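Long-range contact in uncharacterized N-acetyltransferase D2E76_00625 (Mycobacteroides abscessus, PDB 6YCA), which probably transfers acetyl groups from acetyl coenzyme A to amines as a GCN5-related N-acetyltransferase of the Eis family, yet is unable to modify aminoglycosides: residues D217-Y222 with Y233-T238. Residues are numbered along the deposited sequence; the frame is centred on the assembly and turned at random.
Sequences DPVKPY and YRPQDT
Over one face of the Tyr233 ring sits CB of Tyr222, a CH-pi contact 3.8 Å from the ring centroid and offset toward the rim; the two tyrosine rings themselves cross obliquely, planes at 33°. The guanidinium of Arg234 has Val219 O over one face and Asp217 OD2 at its edge. All this gathers at the open end of a beta hairpin in the second GNAT domain, strands 222-226 and 229-235, where antiparallel pairing gives way to the loop leaving helix 204-216. Tyr222 and Tyr233 form a hydrogen-bonded pair, with Tyr222 N to Tyr233 O at 2.9 Å and Tyr233 N to Tyr222 O at 3.1 Å. Next along the strand, Pro235 CD meets Tyr222 CE2 at 3.9 Å, while Val219 CG1 touches both Pro235 CG and Thr238 CG2. Both tyrosine hydroxyls find partners beyond the hairpin: Tyr222 OH is hydrogen-bonded to Val47 O of the second subunit, and Tyr233 OH to Arg44 NH2 of that subunit and His268 NE2 of its own chain. Arg234, bent at chi3 (-68°), runs alongside Pro221 to its salt bridge. Asp217 also makes an Asx turn, OD1 accepting from Val219 N, while its OD2 presents the anti lone pair to Arg234 NH2, modelled at 2.3 Å.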
loop_
_atom_site.group_PDB
_atom_site.type_symbol
_atom_site.label_atom_id
_atom_site.label_comp_id
_atom_site.label_asym_id
_atom_site.label_seq_id
_atom_site.Cartn_x
_atom_site.Cartn_y
_atom_site.Cartn_z
ATOM N N ASP A 217 18.915 -19.679 9.014
ATOM C CA ASP A 217 18.934 -18.462 8.214
ATOM C C ASP A 217 20.211 -18.420 7.382
ATOM O O ASP A 217 21.308 -18.455 7.950
ATOM C CB ASP A 217 18.887 -17.252 9.141
ATOM C CG ASP A 217 18.586 -15.958 8.405
ATOM O OD1 ASP A 217 18.470 -15.988 7.162
ATOM O OD2 ASP A 217 18.460 -14.907 9.073
ATOM N N PRO A 218 20.121 -18.358 6.050
ATOM C CA PRO A 218 21.351 -18.272 5.247
ATOM C C PRO A 218 22.106 -16.971 5.444
ATOM O O PRO A 218 23.327 -16.946 5.243
ATOM C CB PRO A 218 20.850 -18.437 3.805
ATOM C CG PRO A 218 19.433 -17.998 3.855
ATOM C CD PRO A 218 18.916 -18.409 5.208
ATOM N N VAL A 219 21.423 -15.892 5.822
ATOM C CA VAL A 219 22.081 -14.616 6.086
ATOM C C VAL A 219 22.721 -14.698 7.466
ATOM O O VAL A 219 22.024 -14.767 8.481
ATOM C CB VAL A 219 21.102 -13.438 6.001
ATOM C CG1 VAL A 219 21.745 -12.273 5.284
ATOM C CG2 VAL A 219 19.832 -13.848 5.274
ATOM N N LYS A 220 24.032 -14.679 7.504
ATOM C CA LYS A 220 24.716 -14.765 8.782
ATOM C C LYS A 220 24.843 -13.383 9.406
ATOM O O LYS A 220 24.980 -12.383 8.692
ATOM C CB LYS A 220 26.105 -15.368 8.590
ATOM C CG LYS A 220 26.066 -16.787 8.041
ATOM C CD LYS A 220 25.214 -17.680 8.939
ATOM C CE LYS A 220 24.832 -18.971 8.261
ATOM N NZ LYS A 220 23.865 -19.724 9.097
ATOM N N PRO A 221 24.793 -13.293 10.731
ATOM C CA PRO A 221 24.803 -11.980 11.379
ATOM C C PRO A 221 26.215 -11.459 11.583
ATOM O O PRO A 221 27.159 -12.201 11.856
ATOM C CB PRO A 221 24.147 -12.269 12.737
ATOM C CG PRO A 221 24.398 -13.736 13.000
ATOM C CD PRO A 221 24.840 -14.392 11.711
ATOM N N TYR A 222 26.347 -10.148 11.446
ATOM C CA TYR A 222 27.586 -9.491 11.811
ATOM C C TYR A 222 27.636 -9.353 13.324
ATOM O O TYR A 222 26.612 -9.127 13.975
ATOM C CB TYR A 222 27.661 -8.116 11.154
ATOM C CG TYR A 222 27.749 -8.191 9.650
ATOM C CD1 TYR A 222 28.909 -8.620 9.026
ATOM C CD2 TYR A 222 26.664 -7.845 8.853
ATOM C CE1 TYR A 222 28.987 -8.702 7.653
ATOM C CE2 TYR A 222 26.740 -7.921 7.477
ATOM C CZ TYR A 222 27.905 -8.348 6.886
ATOM O OH TYR A 222 27.992 -8.428 5.522
ATOM N N TYR A 233 23.959 -7.525 14.088
ATOM C CA TYR A 233 23.055 -6.937 13.107
ATOM C C TYR A 233 23.081 -7.735 11.811
ATOM O O TYR A 233 24.095 -8.340 11.455
ATOM C CB TYR A 233 23.334 -5.446 12.858
ATOM C CG TYR A 233 24.754 -5.113 12.457
ATOM C CD1 TYR A 233 25.734 -4.884 13.417
ATOM C CD2 TYR A 233 25.113 -5.022 11.120
ATOM C CE1 TYR A 233 27.034 -4.569 13.051
ATOM C CE2 TYR A 233 26.406 -4.709 10.745
ATOM C CZ TYR A 233 27.364 -4.486 11.712
ATOM O OH TYR A 233 28.651 -4.178 11.336
ATOM N N ARG A 234 21.951 -7.717 11.101
ATOM C CA ARG A 234 21.766 -8.504 9.893
ATOM C C ARG A 234 21.181 -7.649 8.776
ATOM O O ARG A 234 20.249 -6.872 9.010
ATOM C CB ARG A 234 20.799 -9.660 10.191
ATOM C CG ARG A 234 21.023 -10.908 9.355
ATOM C CD ARG A 234 20.174 -12.066 9.868
ATOM N NE ARG A 234 20.640 -12.512 11.182
ATOM C CZ ARG A 234 20.316 -13.672 11.748
ATOM N NH1 ARG A 234 20.796 -13.980 12.944
ATOM N NH2 ARG A 234 19.521 -14.529 11.120
ATOM N N PRO A 235 21.688 -7.786 7.550
ATOM C CA PRO A 235 21.078 -7.080 6.418
ATOM C C PRO A 235 19.759 -7.738 6.038
ATOM O O PRO A 235 19.582 -8.953 6.171
ATOM C CB PRO A 235 22.121 -7.229 5.303
ATOM C CG PRO A 235 22.842 -8.487 5.637
ATOM C CD PRO A 235 22.879 -8.557 7.147
ATOM N N GLN A 236 18.823 -6.920 5.551
ATOM C CA GLN A 236 17.494 -7.421 5.219
ATOM C C GLN A 236 17.353 -7.952 3.798
ATOM O O GLN A 236 17.690 -9.109 3.526
ATOM C CB GLN A 236 16.441 -6.351 5.508
ATOM C CG GLN A 236 16.372 -5.954 6.967
ATOM C CD GLN A 236 15.887 -7.091 7.841
ATOM O OE1 GLN A 236 16.670 -7.738 8.539
ATOM N NE2 GLN A 236 14.585 -7.340 7.807
ATOM N N ASP A 237 16.813 -7.142 2.895
ATOM C CA ASP A 237 16.472 -7.618 1.555
ATOM C C ASP A 237 17.732 -7.661 0.691
ATOM O O ASP A 237 17.955 -6.841 -0.204
ATOM C CB ASP A 237 15.363 -6.770 0.951
ATOM C CG ASP A 237 14.128 -6.729 1.828
ATOM O OD1 ASP A 237 13.626 -7.812 2.196
ATOM O OD2 ASP A 237 13.668 -5.617 2.164
ATOM N N THR A 238 18.562 -8.668 0.972
ATOM C CA THR A 238 19.862 -8.773 0.320
ATOM C C THR A 238 19.721 -9.027 -1.174
ATOM O O THR A 238 20.629 -8.693 -1.947
ATOM C CB THR A 238 20.678 -9.886 0.970
ATOM O OG1 THR A 238 20.023 -11.139 0.750
ATOM C CG2 THR A 238 20.812 -9.642 2.468
#